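PBP5 (PDB 3A3J) removes the terminal D-alanine from cell-wall peptide precursors, acting as a serine D-alanyl-D-alanine carboxypeptidase of the penicillin-binding protein family. Local coordinates at residues R93-V98 and D102-L107; M40-V45 and P116-T121; V88-R93 and K175-N180. All coordinates share one frame; numbering follows the deposited sequence.

Contact 1. Residues R93-V98 and D102-L107; sequences RGVIVV and DATVAL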
ATOM      1  N   ARG A  93     -11.803  12.011  -7.263  1.00 27.38           N
ATOM      2  CA  ARG A  93     -12.397  12.207  -5.940  1.00 29.65           C
ATOM      3  C   ARG A  93     -13.598  11.292  -5.816  1.00 28.50           C
ATOM      4  O   ARG A  93     -13.735  10.570  -4.815  1.00 30.05           O
ATOM      5  CB  ARG A  93     -12.697  13.715  -5.690  1.00 31.20           C
ATOM      6  CG  ARG A  93     -13.339  14.107  -4.356  1.00 34.97           C
ATOM      7  CD  ARG A  93     -12.551  15.266  -3.632  1.00 35.91           C
ATOM      8  NE  ARG A  93     -12.039  16.153  -4.618  1.00 41.48           N
ATOM      9  CZ  ARG A  93     -10.874  16.758  -4.564  1.00 37.46           C
ATOM     10  NH1 ARG A  93     -10.043  16.613  -3.538  1.00 37.12           N
ATOM     11  NH2 ARG A  93     -10.556  17.481  -5.576  1.00 32.92           N
ATOM     12  N   GLY A  94     -14.434  11.187  -6.853  1.00 27.65           N
ATOM     13  CA  GLY A  94     -15.613  10.338  -6.708  1.00 25.82           C
ATOM     14  C   GLY A  94     -15.304   8.858  -6.584  1.00 26.11           C
ATOM     15  O   GLY A  94     -16.027   8.111  -5.910  1.00 27.49           O
ATOM     16  N   VAL A  95     -14.329   8.371  -7.366  1.00 24.83           N
ATOM     17  CA  VAL A  95     -13.841   6.991  -7.199  1.00 23.44           C
ATOM     18  C   VAL A  95     -13.267   6.789  -5.772  1.00 23.55           C
ATOM     19  O   VAL A  95     -13.570   5.831  -5.126  1.00 21.45           O
ATOM     20  CB  VAL A  95     -12.640   6.721  -8.184  1.00 23.31           C
ATOM     21  CG1 VAL A  95     -11.989   5.358  -7.859  1.00 20.67           C
ATOM     22  CG2 VAL A  95     -13.129   6.833  -9.663  1.00 21.12           C
ATOM     23  N   ILE A  96     -12.379   7.684  -5.364  1.00 23.44           N
ATOM     24  CA  ILE A  96     -11.696   7.553  -4.079  1.00 26.43           C
ATOM     25  C   ILE A  96     -12.629   7.703  -2.845  1.00 26.85           C
ATOM     26  O   ILE A  96     -12.724   6.780  -2.082  1.00 27.31           O
ATOM     27  CB  ILE A  96     -10.595   8.547  -3.956  1.00 27.24           C
ATOM     28  CG1 ILE A  96      -9.380   8.111  -4.816  1.00 25.30           C
ATOM     29  CG2 ILE A  96     -10.214   8.666  -2.439  1.00 28.27           C
ATOM     30  CD1 ILE A  96      -8.387   9.284  -4.974  1.00 24.27           C
ATOM     31  N   VAL A  97     -13.391   8.803  -2.741  1.00 27.84           N
ATOM     32  CA  VAL A  97     -14.311   9.033  -1.563  1.00 26.67           C
ATOM     33  C   VAL A  97     -15.577   8.195  -1.573  1.00 27.30           C
ATOM     34  O   VAL A  97     -15.919   7.601  -0.538  1.00 28.59           O
ATOM     35  CB  VAL A  97     -14.589  10.523  -1.414  1.00 27.00           C
ATOM     36  CG1 VAL A  97     -15.372  10.841  -0.099  1.00 25.37           C
ATOM     37  CG2 VAL A  97     -13.228  11.253  -1.452  1.00 24.41           C
ATOM     38  N   VAL A  98     -16.257   8.050  -2.719  1.00 26.09           N
ATOM     39  CA  VAL A  98     -17.535   7.338  -2.683  1.00 26.04           C
ATOM     40  C   VAL A  98     -17.624   6.143  -3.581  1.00 26.37           C
ATOM     41  O   VAL A  98     -18.711   5.700  -3.872  1.00 25.52           O
ATOM     42  CB  VAL A  98     -18.774   8.303  -3.000  1.00 25.82           C
ATOM     43  CG1 VAL A  98     -18.806   9.450  -1.973  1.00 24.25           C
ATOM     44  CG2 VAL A  98     -18.632   8.890  -4.368  1.00 27.12           C
ATOM     45  N   ASP A 102     -19.632   4.665 -11.986  1.00 26.33           N
ATOM     46  CA  ASP A 102     -19.755   5.442 -13.197  1.00 26.68           C
ATOM     47  C   ASP A 102     -18.479   6.243 -13.339  1.00 26.67           C
ATOM     48  O   ASP A 102     -17.907   6.315 -14.438  1.00 27.03           O
ATOM     49  CB  ASP A 102     -21.029   6.364 -13.155  1.00 25.63           C
ATOM     50  CG  ASP A 102     -21.167   7.165 -11.831  1.00 27.88           C
ATOM     51  OD1 ASP A 102     -20.262   7.109 -10.924  1.00 27.46           O
ATOM     52  OD2 ASP A 102     -22.207   7.867 -11.717  1.00 29.97           O
ATOM     53  N   ALA A 103     -17.978   6.800 -12.240  1.00 25.32           N
ATOM     54  CA  ALA A 103     -16.690   7.543 -12.322  1.00 23.84           C
ATOM     55  C   ALA A 103     -15.526   6.683 -12.756  1.00 24.37           C
ATOM     56  O   ALA A 103     -14.633   7.207 -13.391  1.00 24.36           O
ATOM     57  CB  ALA A 103     -16.324   8.162 -10.998  1.00 23.84           C
ATOM     58  N   THR A 104     -15.501   5.389 -12.407  1.00 22.49           N
ATOM     59  CA  THR A 104     -14.350   4.623 -12.776  1.00 24.58           C
ATOM     60  C   THR A 104     -14.327   4.313 -14.320  1.00 26.19           C
ATOM     61  O   THR A 104     -13.242   4.264 -14.982  1.00 25.85           O
ATOM     62  CB  THR A 104     -14.261   3.321 -12.030  1.00 23.44           C
ATOM     63  OG1 THR A 104     -15.334   2.509 -12.424  1.00 29.61           O
ATOM     64  CG2 THR A 104     -14.324   3.495 -10.553  1.00 23.98           C
ATOM     65  N   VAL A 105     -15.509   4.038 -14.869  1.00 25.31           N
ATOM     66  CA  VAL A 105     -15.644   3.825 -16.296  1.00 24.80           C
ATOM     67  C   VAL A 105     -15.263   5.112 -17.017  1.00 26.92           C
ATOM     68  O   VAL A 105     -14.439   5.075 -17.954  1.00 27.19           O
ATOM     69  CB  VAL A 105     -17.067   3.400 -16.634  1.00 24.94           C
ATOM     70  CG1 VAL A 105     -17.315   3.568 -18.130  1.00 24.53           C
ATOM     71  CG2 VAL A 105     -17.244   1.931 -16.201  1.00 21.02           C
ATOM     72  N   ALA A 106     -15.797   6.258 -16.558  1.00 25.14           N
ATOM     73  CA  ALA A 106     -15.400   7.500 -17.167  1.00 25.85           C
ATOM     74  C   ALA A 106     -13.876   7.673 -17.184  1.00 27.86           C
ATOM     75  O   ALA A 106     -13.308   8.158 -18.215  1.00 27.58           O
ATOM     76  CB  ALA A 106     -16.014   8.670 -16.505  1.00 24.61           C
ATOM     77  N   LEU A 107     -13.220   7.409 -16.043  1.00 27.33           N
ATOM     78  CA  LEU A 107     -11.728   7.538 -16.002  1.00 27.96           C
ATOM     79  C   LEU A 107     -10.998   6.493 -16.864  1.00 26.63           C
ATOM     80  O   LEU A 107     -10.065   6.815 -17.545  1.00 27.24           O
ATOM     81  CB  LEU A 107     -11.172   7.494 -14.577  1.00 26.88           C
ATOM     82  CG  LEU A 107     -11.453   8.768 -13.797  1.00 30.46           C
ATOM     83  CD1 LEU A 107     -11.389   8.543 -12.242  1.00 27.39           C
ATOM     84  CD2 LEU A 107     -10.593   9.918 -14.256  1.00 25.81           C
TER
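Val95 drives one of its two methyl groups, CG2, into a notch on helix segment 102-107 lined by Ala103, Thr104 and Leu107. Val95 CG2 lies 3.6 Å from Leu107 CD1. The same methyl is 3.7 Å from both Ala103 CB and Thr104 CG2, so a single carbon carries the nearest contact to all three residues. With chi1 at 171°, Val95 CG1 stands anti to the backbone N; the same torsion puts CG2 anti to the carbonyl carbon, beside the backbone N, and so directs it at segment 102-107. CG1 takes a smaller share, coming no nearer than 4.0 Å to Thr104 CG2. Ala103 adds only its CB, and this small side chain lets the backbones close in: the CA atoms of Val95 and Ala103 are 5.9 Å apart, and the segment axes approach to 8.7 Å.

Thr104 meets the valine at about a right angle and with its methyl alone. Its hydroxyl turns back along its own helix to the carbonyl oxygen of Asn101, which satisfies the polar end. No hydrogen bond joins the two segments, which run roughly antiparallel, 146° between their directions.

Val95 also touches Lys39 and Ser43 of helix 38-51, while the backbone O of Ile96 accepts a hydrogen bond from Lys202 NZ. Consecutive helices 88-98 and 101-112 thus fold back on each other as an alpha-alpha hairpin. The link at Ser99 and Gly100, with Asn101 opening the second helix, probably forms the SxN motif of penicillin-recognising enzymes, beside Lys39, the probable proton acceptor.

Contact 2. Residues M40-V45 and P116-T121; sequences MMTSYV and PNFVET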
ATOM      1  N   MET A  40      -8.898   0.854  -5.464  1.00 20.33           N
ATOM      2  CA  MET A  40      -7.535   1.274  -5.064  1.00 21.76           C
ATOM      3  C   MET A  40      -6.535   1.152  -6.252  1.00 18.87           C
ATOM      4  O   MET A  40      -5.815   2.076  -6.522  1.00 18.85           O
ATOM      5  CB  MET A  40      -7.046   0.355  -3.888  1.00 20.91           C
ATOM      6  CG  MET A  40      -7.575   0.891  -2.530  1.00 25.39           C
ATOM      7  SD  MET A  40      -7.334  -0.294  -1.242  1.00 31.57           S
ATOM      8  CE  MET A  40      -5.642  -0.982  -1.346  1.00 26.36           C
ATOM      9  N   MET A  41      -6.540   0.016  -6.938  1.00 18.83           N
ATOM     10  CA  MET A  41      -5.707  -0.137  -8.178  1.00 22.26           C
ATOM     11  C   MET A  41      -6.105   0.875  -9.254  1.00 21.35           C
ATOM     12  O   MET A  41      -5.274   1.615  -9.818  1.00 22.37           O
ATOM     13  CB  MET A  41      -5.757  -1.576  -8.727  1.00 22.68           C
ATOM     14  CG  MET A  41      -4.704  -1.827  -9.921  1.00 24.11           C
ATOM     15  SD  MET A  41      -3.033  -1.209  -9.546  1.00 26.25           S
ATOM     16  CE  MET A  41      -2.452  -2.690  -8.827  1.00 27.59           C
ATOM     17  N   THR A  42      -7.405   0.991  -9.489  1.00 23.18           N
ATOM     18  CA  THR A  42      -7.887   2.046 -10.444  1.00 19.98           C
ATOM     19  C   THR A  42      -7.349   3.422 -10.123  1.00 22.38           C
ATOM     20  O   THR A  42      -6.882   4.167 -11.005  1.00 21.02           O
ATOM     21  CB  THR A  42      -9.462   2.108 -10.511  1.00 20.71           C
ATOM     22  OG1 THR A  42      -9.973   0.826 -10.904  1.00 19.89           O
ATOM     23  CG2 THR A  42      -9.907   3.185 -11.494  1.00 15.48           C
ATOM     24  N   SER A  43      -7.445   3.823  -8.846  1.00 23.68           N
ATOM     25  CA  SER A  43      -6.876   5.142  -8.445  1.00 24.56           C
ATOM     26  C   SER A  43      -5.342   5.179  -8.525  1.00 22.72           C
ATOM     27  O   SER A  43      -4.756   6.234  -8.724  1.00 23.20           O
ATOM     28  CB  SER A  43      -7.294   5.417  -6.977  1.00 25.52           C
ATOM     29  OG  SER A  43      -8.700   4.999  -6.880  1.00 33.35           O
ATOM     30  N   TYR A  44      -4.702   4.044  -8.287  1.00 23.39           N
ATOM     31  CA  TYR A  44      -3.245   3.946  -8.504  1.00 23.97           C
ATOM     32  C   TYR A  44      -2.903   4.332  -9.988  1.00 24.35           C
ATOM     33  O   TYR A  44      -2.195   5.335 -10.241  1.00 25.14           O
ATOM     34  CB  TYR A  44      -2.688   2.551  -8.126  1.00 24.51           C
ATOM     35  CG  TYR A  44      -1.141   2.579  -8.169  1.00 23.27           C
ATOM     36  CD1 TYR A  44      -0.403   2.998  -7.043  1.00 25.71           C
ATOM     37  CD2 TYR A  44      -0.442   2.328  -9.352  1.00 21.65           C
ATOM     38  CE1 TYR A  44       1.018   3.085  -7.076  1.00 28.62           C
ATOM     39  CE2 TYR A  44       0.976   2.392  -9.409  1.00 25.67           C
ATOM     40  CZ  TYR A  44       1.695   2.758  -8.251  1.00 27.44           C
ATOM     41  OH  TYR A  44       3.065   2.847  -8.256  1.00 31.67           O
ATOM     42  N   VAL A  45      -3.532   3.641 -10.948  1.00 24.59           N
ATOM     43  CA  VAL A  45      -3.376   4.021 -12.431  1.00 22.87           C
ATOM     44  C   VAL A  45      -3.626   5.502 -12.662  1.00 24.17           C
ATOM     45  O   VAL A  45      -2.762   6.196 -13.168  1.00 22.95           O
ATOM     46  CB  VAL A  45      -4.292   3.149 -13.300  1.00 22.64           C
ATOM     47  CG1 VAL A  45      -4.137   3.421 -14.809  1.00 22.56           C
ATOM     48  CG2 VAL A  45      -3.960   1.713 -13.031  1.00 19.11           C
ATOM     49  N   PRO A 116     -11.451  -2.411 -21.365  1.00 28.58           N
ATOM     50  CA  PRO A 116     -10.513  -3.556 -21.401  1.00 28.73           C
ATOM     51  C   PRO A 116      -9.023  -3.110 -21.462  1.00 27.33           C
ATOM     52  O   PRO A 116      -8.170  -3.733 -20.851  1.00 28.14           O
ATOM     53  CB  PRO A 116     -10.960  -4.340 -22.658  1.00 29.36           C
ATOM     54  CG  PRO A 116     -12.435  -4.026 -22.768  1.00 29.20           C
ATOM     55  CD  PRO A 116     -12.522  -2.535 -22.383  1.00 28.24           C
ATOM     56  N   ASN A 117      -8.704  -2.025 -22.140  1.00 26.02           N
ATOM     57  CA  ASN A 117      -7.304  -1.676 -22.242  1.00 24.85           C
ATOM     58  C   ASN A 117      -6.829  -1.116 -20.883  1.00 26.84           C
ATOM     59  O   ASN A 117      -5.718  -1.426 -20.424  1.00 28.34           O
ATOM     60  CB  ASN A 117      -7.110  -0.661 -23.349  1.00 22.80           C
ATOM     61  CG  ASN A 117      -7.315  -1.275 -24.755  1.00 22.92           C
ATOM     62  OD1 ASN A 117      -7.383  -2.510 -24.934  1.00 22.63           O
ATOM     63  ND2 ASN A 117      -7.424  -0.410 -25.739  1.00 19.48           N
ATOM     64  N   PHE A 118      -7.680  -0.309 -20.226  1.00 27.06           N
ATOM     65  CA  PHE A 118      -7.332   0.267 -18.941  1.00 27.21           C
ATOM     66  C   PHE A 118      -7.059  -0.806 -17.917  1.00 25.80           C
ATOM     67  O   PHE A 118      -6.151  -0.676 -17.131  1.00 25.77           O
ATOM     68  CB  PHE A 118      -8.451   1.166 -18.412  1.00 26.47           C
ATOM     69  CG  PHE A 118      -8.177   1.740 -17.054  1.00 25.04           C
ATOM     70  CD1 PHE A 118      -7.526   2.954 -16.929  1.00 23.26           C
ATOM     71  CD2 PHE A 118      -8.599   1.066 -15.894  1.00 25.53           C
ATOM     72  CE1 PHE A 118      -7.332   3.497 -15.665  1.00 24.00           C
ATOM     73  CE2 PHE A 118      -8.388   1.589 -14.635  1.00 21.49           C
ATOM     74  CZ  PHE A 118      -7.766   2.805 -14.525  1.00 21.28           C
ATOM     75  N   VAL A 119      -7.870  -1.840 -17.940  1.00 25.47           N
ATOM     76  CA  VAL A 119      -7.801  -2.900 -17.004  1.00 28.07           C
ATOM     77  C   VAL A 119      -6.404  -3.557 -17.118  1.00 30.88           C
ATOM     78  O   VAL A 119      -5.893  -4.161 -16.157  1.00 30.82           O
ATOM     79  CB  VAL A 119      -8.898  -3.963 -17.287  1.00 26.74           C
ATOM     80  CG1 VAL A 119      -8.618  -5.149 -16.514  1.00 28.93           C
ATOM     81  CG2 VAL A 119     -10.331  -3.472 -16.906  1.00 30.11           C
ATOM     82  N   GLU A 120      -5.809  -3.468 -18.323  1.00 31.80           N
ATOM     83  CA  GLU A 120      -4.586  -4.176 -18.606  1.00 32.12           C
ATOM     84  C   GLU A 120      -3.435  -3.427 -17.934  1.00 31.65           C
ATOM     85  O   GLU A 120      -2.475  -4.053 -17.497  1.00 32.53           O
ATOM     86  CB  GLU A 120      -4.403  -4.300 -20.125  1.00 32.12           C
ATOM     87  CG  GLU A 120      -3.628  -5.469 -20.478  1.00 37.18           C
ATOM     88  CD  GLU A 120      -4.045  -6.715 -19.678  1.00 44.54           C
ATOM     89  OE1 GLU A 120      -5.255  -7.036 -19.550  1.00 47.63           O
ATOM     90  OE2 GLU A 120      -3.125  -7.404 -19.215  1.00 47.88           O
ATOM     91  N   THR A 121      -3.533  -2.094 -17.886  1.00 31.36           N
ATOM     92  CA  THR A 121      -2.635  -1.285 -17.080  1.00 32.11           C
ATOM     93  C   THR A 121      -2.714  -1.621 -15.572  1.00 31.88           C
ATOM     94  O   THR A 121      -1.682  -1.592 -14.865  1.00 33.67           O
ATOM     95  CB  THR A 121      -2.919   0.168 -17.298  1.00 32.32           C
ATOM     96  OG1 THR A 121      -2.638   0.460 -18.656  1.00 35.93           O
ATOM     97  CG2 THR A 121      -1.981   1.075 -16.468  1.00 32.08           C
TER
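The ring of Phe118 is wedged between Thr42 and Val45. Thr42 CG2 and Val45 CG1 lie on opposite sides of its mean plane, both meeting it obliquely, and the carbonyl oxygen of Thr42 lies in the plane at the edge, 3.9 Å from Phe118 CZ. This is an almost perpendicular crossing of two helices (91°, axes 10.2 Å apart) in the helical part of the penicillin-binding protein fold, and the long aromatic side chain spans the wide separation.

Phe118 reaches across because its CG is anti to the backbone N (chi1 177°), which carries the ring straight out toward helix segment 40-45. Val45 advances from the opposite direction. The tightest point is Val45 CG1 against Phe118 CE1 at 3.3 Å, closer than carbons usually pack, so the packing is tight here or the exact distance is doubtful; Val45 CB also lies 3.7 Å from Phe118 CZ. Thr42 crosses the ring at about a right angle, its CG2 being 3.7 Å from Phe118 CZ. Its hydroxyl is directed elsewhere, hydrogen-bonding to the carbonyl oxygen of Pro139, so the threonine offers the ring mainly its methyl.

The contact is buried and apolar, with no hydrogen bond between the segments. Ala108, Ile111 and Ser112 of helix 101-112 also touch Phe118, and Met122 and Tyr125, further along helix 115-128, pack on Thr42 and Val45 respectively. Helix 38-51 carries Lys39, probably the proton acceptor, one turn before Ser43.

At the more solvent-accessible end, Thr121 takes over from the ring: its CG2, anti to the backbone N, slants across the isopropyl group of Val45 and touches CG1 at 3.6 Å.

Contact 3. Residues V88-R93 and K175-N180; sequences VADLNR and KDFTFN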
ATOM      1  N   VAL A  88     -11.367  15.534 -14.315  1.00 28.84           N
ATOM      2  CA  VAL A  88     -10.668  14.373 -13.825  1.00 27.80           C
ATOM      3  C   VAL A  88     -10.578  14.472 -12.279  1.00 27.19           C
ATOM      4  O   VAL A  88     -10.803  13.486 -11.593  1.00 27.27           O
ATOM      5  CB  VAL A  88      -9.269  14.313 -14.477  1.00 27.71           C
ATOM      6  CG1 VAL A  88      -8.301  13.523 -13.633  1.00 25.16           C
ATOM      7  CG2 VAL A  88      -9.353  13.724 -15.918  1.00 27.78           C
ATOM      8  N   ALA A  89     -10.330  15.660 -11.737  1.00 28.14           N
ATOM      9  CA  ALA A  89     -10.354  15.859 -10.233  1.00 29.07           C
ATOM     10  C   ALA A  89     -11.670  15.340  -9.636  1.00 28.70           C
ATOM     11  O   ALA A  89     -11.668  14.509  -8.738  1.00 29.68           O
ATOM     12  CB  ALA A  89     -10.190  17.337  -9.902  1.00 29.65           C
ATOM     13  N   ASP A  90     -12.816  15.750 -10.185  1.00 28.75           N
ATOM     14  CA  ASP A  90     -14.084  15.254  -9.620  1.00 27.74           C
ATOM     15  C   ASP A  90     -14.192  13.811  -9.774  1.00 27.00           C
ATOM     16  O   ASP A  90     -14.645  13.106  -8.853  1.00 27.40           O
ATOM     17  CB  ASP A  90     -15.341  15.899 -10.267  1.00 29.61           C
ATOM     18  CG  ASP A  90     -15.596  17.310  -9.733  1.00 33.57           C
ATOM     19  OD1 ASP A  90     -15.132  17.540  -8.616  1.00 38.60           O
ATOM     20  OD2 ASP A  90     -16.248  18.175 -10.376  1.00 37.03           O
ATOM     21  N   LEU A  91     -13.804  13.305 -10.944  1.00 25.81           N
ATOM     22  CA  LEU A  91     -14.007  11.879 -11.173  1.00 25.18           C
ATOM     23  C   LEU A  91     -13.205  11.024 -10.181  1.00 23.68           C
ATOM     24  O   LEU A  91     -13.665  10.070  -9.651  1.00 22.28           O
ATOM     25  CB  LEU A  91     -13.663  11.517 -12.626  1.00 24.94           C
ATOM     26  CG  LEU A  91     -14.574  12.090 -13.741  1.00 26.45           C
ATOM     27  CD1 LEU A  91     -13.923  11.775 -15.069  1.00 24.09           C
ATOM     28  CD2 LEU A  91     -15.898  11.355 -13.591  1.00 26.27           C
ATOM     29  N   ASN A  92     -11.951  11.360 -10.040  1.00 23.93           N
ATOM     30  CA  ASN A  92     -11.024  10.668  -9.161  1.00 24.96           C
ATOM     31  C   ASN A  92     -11.462  10.790  -7.667  1.00 26.15           C
ATOM     32  O   ASN A  92     -11.612   9.780  -6.954  1.00 26.29           O
ATOM     33  CB  ASN A  92      -9.655  11.318  -9.366  1.00 24.32           C
ATOM     34  CG  ASN A  92      -8.527  10.431  -8.875  1.00 28.25           C
ATOM     35  OD1 ASN A  92      -7.541  10.953  -8.419  1.00 27.30           O
ATOM     36  ND2 ASN A  92      -8.718   9.109  -8.870  1.00 26.17           N
ATOM     37  N   ARG A  93     -11.803  12.011  -7.263  1.00 27.38           N
ATOM     38  CA  ARG A  93     -12.397  12.207  -5.940  1.00 29.65           C
ATOM     39  C   ARG A  93     -13.598  11.292  -5.816  1.00 28.50           C
ATOM     40  O   ARG A  93     -13.735  10.570  -4.815  1.00 30.05           O
ATOM     41  CB  ARG A  93     -12.697  13.715  -5.690  1.00 31.20           C
ATOM     42  CG  ARG A  93     -13.339  14.107  -4.356  1.00 34.97           C
ATOM     43  CD  ARG A  93     -12.551  15.266  -3.632  1.00 35.91           C
ATOM     44  NE  ARG A  93     -12.039  16.153  -4.618  1.00 41.48           N
ATOM     45  CZ  ARG A  93     -10.874  16.758  -4.564  1.00 37.46           C
ATOM     46  NH1 ARG A  93     -10.043  16.613  -3.538  1.00 37.12           N
ATOM     47  NH2 ARG A  93     -10.556  17.481  -5.576  1.00 32.92           N
ATOM     48  N   LYS A 175     -14.065  13.109   4.169  1.00 27.69           N
ATOM     49  CA  LYS A 175     -15.195  12.431   4.868  1.00 26.82           C
ATOM     50  C   LYS A 175     -16.502  12.334   4.051  1.00 26.54           C
ATOM     51  O   LYS A 175     -17.342  11.455   4.296  1.00 25.83           O
ATOM     52  CB  LYS A 175     -15.455  13.127   6.229  1.00 28.33           C
ATOM     53  CG  LYS A 175     -14.347  12.767   7.336  1.00 26.11           C
ATOM     54  CD  LYS A 175     -14.907  12.934   8.768  1.00 32.61           C
ATOM     55  CE  LYS A 175     -13.983  13.614   9.756  1.00 34.09           C
ATOM     56  NZ  LYS A 175     -12.661  13.065   9.715  1.00 32.76           N
ATOM     57  N   ASP A 176     -16.638  13.210   3.064  1.00 27.24           N
ATOM     58  CA  ASP A 176     -17.809  13.207   2.139  1.00 28.37           C
ATOM     59  C   ASP A 176     -17.454  13.863   0.817  1.00 27.56           C
ATOM     60  O   ASP A 176     -16.378  14.433   0.685  1.00 27.34           O
ATOM     61  CB  ASP A 176     -19.043  13.888   2.775  1.00 28.09           C
ATOM     62  CG  ASP A 176     -18.745  15.285   3.260  1.00 30.06           C
ATOM     63  OD1 ASP A 176     -18.320  16.119   2.467  1.00 34.13           O
ATOM     64  OD2 ASP A 176     -18.881  15.556   4.478  1.00 41.27           O
ATOM     65  N   PHE A 177     -18.366  13.821  -0.156  1.00 26.59           N
ATOM     66  CA  PHE A 177     -18.059  14.486  -1.446  1.00 26.54           C
ATOM     67  C   PHE A 177     -19.394  14.871  -2.023  1.00 26.18           C
ATOM     68  O   PHE A 177     -20.314  14.058  -2.100  1.00 25.71           O
ATOM     69  CB  PHE A 177     -17.353  13.483  -2.409  1.00 25.22           C
ATOM     70  CG  PHE A 177     -17.198  13.963  -3.870  1.00 25.20           C
ATOM     71  CD1 PHE A 177     -16.610  15.173  -4.168  1.00 25.65           C
ATOM     72  CD2 PHE A 177     -17.535  13.132  -4.929  1.00 20.58           C
ATOM     73  CE1 PHE A 177     -16.439  15.565  -5.485  1.00 24.53           C
ATOM     74  CE2 PHE A 177     -17.312  13.529  -6.279  1.00 21.72           C
ATOM     75  CZ  PHE A 177     -16.736  14.705  -6.532  1.00 21.38           C
ATOM     76  N   THR A 178     -19.474  16.082  -2.501  1.00 25.73           N
ATOM     77  CA  THR A 178     -20.717  16.509  -3.077  1.00 28.77           C
ATOM     78  C   THR A 178     -20.578  16.652  -4.616  1.00 27.65           C
ATOM     79  O   THR A 178     -19.690  17.280  -5.079  1.00 29.18           O
ATOM     80  CB  THR A 178     -21.120  17.846  -2.385  1.00 28.42           C
ATOM     81  OG1 THR A 178     -21.356  17.571  -1.000  1.00 30.52           O
ATOM     82  CG2 THR A 178     -22.382  18.485  -3.013  1.00 30.33           C
ATOM     83  N   PHE A 179     -21.505  16.128  -5.391  1.00 27.63           N
ATOM     84  CA  PHE A 179     -21.412  16.337  -6.828  1.00 27.11           C
ATOM     85  C   PHE A 179     -22.793  16.229  -7.411  1.00 27.80           C
ATOM     86  O   PHE A 179     -23.620  15.400  -6.973  1.00 28.11           O
ATOM     87  CB  PHE A 179     -20.481  15.263  -7.495  1.00 25.22           C
ATOM     88  CG  PHE A 179     -20.387  15.395  -8.992  1.00 25.84           C
ATOM     89  CD1 PHE A 179     -19.536  16.306  -9.561  1.00 26.17           C
ATOM     90  CD2 PHE A 179     -21.259  14.667  -9.835  1.00 27.31           C
ATOM     91  CE1 PHE A 179     -19.502  16.497 -10.984  1.00 25.44           C
ATOM     92  CE2 PHE A 179     -21.196  14.833 -11.256  1.00 31.09           C
ATOM     93  CZ  PHE A 179     -20.313  15.763 -11.804  1.00 27.58           C
ATOM     94  N   ASN A 180     -23.039  16.986  -8.476  1.00 30.41           N
ATOM     95  CA  ASN A 180     -24.372  16.952  -9.056  1.00 30.55           C
ATOM     96  C   ASN A 180     -25.417  17.073  -7.950  1.00 31.30           C
ATOM     97  O   ASN A 180     -26.386  16.324  -7.907  1.00 30.38           O
ATOM     98  CB  ASN A 180     -24.582  15.658  -9.810  1.00 30.79           C
ATOM     99  CG  ASN A 180     -25.734  15.774 -10.843  1.00 30.36           C
ATOM    100  OD1 ASN A 180     -26.153  16.880 -11.143  1.00 30.51           O
ATOM    101  ND2 ASN A 180     -26.263  14.654 -11.317  1.00 26.63           N
TER
HETATM  102  O   HOH W   1     -17.583  18.521  -6.806  1.00 56.40           O
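Arg93 lays the CG methylene of its side chain over one face of the Phe177 ring in a CH-pi contact, 3.7 Å from the ring centroid to CG and 23° off the ring normal. The carbon is offset toward the rim, so its closest ring atom is Phe177 CD1 at 3.4 Å. Here a beta-hairpin, strands 176-179 and 182-185, leans on the first turns of helix 88-98 at the surface of the carboxypeptidase domain, the helix and strand axes being 9.9 Å apart.

Because side chains alternate along a strand, Phe177 and Phe179 both point to the helix, and Asp90 meets both rings. Its OD1 lies in the plane of the Phe177 ring at the edge, 3.9 Å from Phe177 CZ; its OD2 is at the edge of the Phe179 ring, 3.7 Å from Phe179 CE1. The carboxylate is turned 51° from the first ring and 67° from the second. Placing an anion at ring edges, where the aromatic hydrogens carry partial positive charge, is probably mildly favourable. The backbone oxygen of Asp90 also approaches Phe177, 3.5 Å from CZ.

Beyond its aliphatic part the arginine bends at its second and third torsions, and NH1 forms a salt bridge with Glu174, just before the strand. Met78 packs on both Asp90 and Phe177, and Val86 of strand 85-87 on Phe179.

Although helix and strand share no direct hydrogen bond, a water links them: it donates to Asp90 OD1 at 3.2 Å and to the backbone O of Thr178 at 3.0 Å.

Helix 88-98 joins contacts 1 and 3, whose centres are 8 Å apart: Gly94 CA touches Phe177 CE2 at 3.6 Å, and Leu107 CD1 lies 3.6 Å from Asn92 N. Contact 2 meets contact 1 through helix 38-51, where Ser43 OG is 3.5 Å from Val95 CG1; their centres are 12 Å apart. Contacts 2 and 3 do not touch, with centres 19 Å apart. Contact 1 thus lies between the other two, touching both. Of the touching side chains compared, Val95 comes nearest to that of Lys39, the probable proton acceptor, at about 4 Å, against about 5 Å for Thr42 of contact 2. In contact 3, the Phe177 side chain is about 10 Å from that of Ser99.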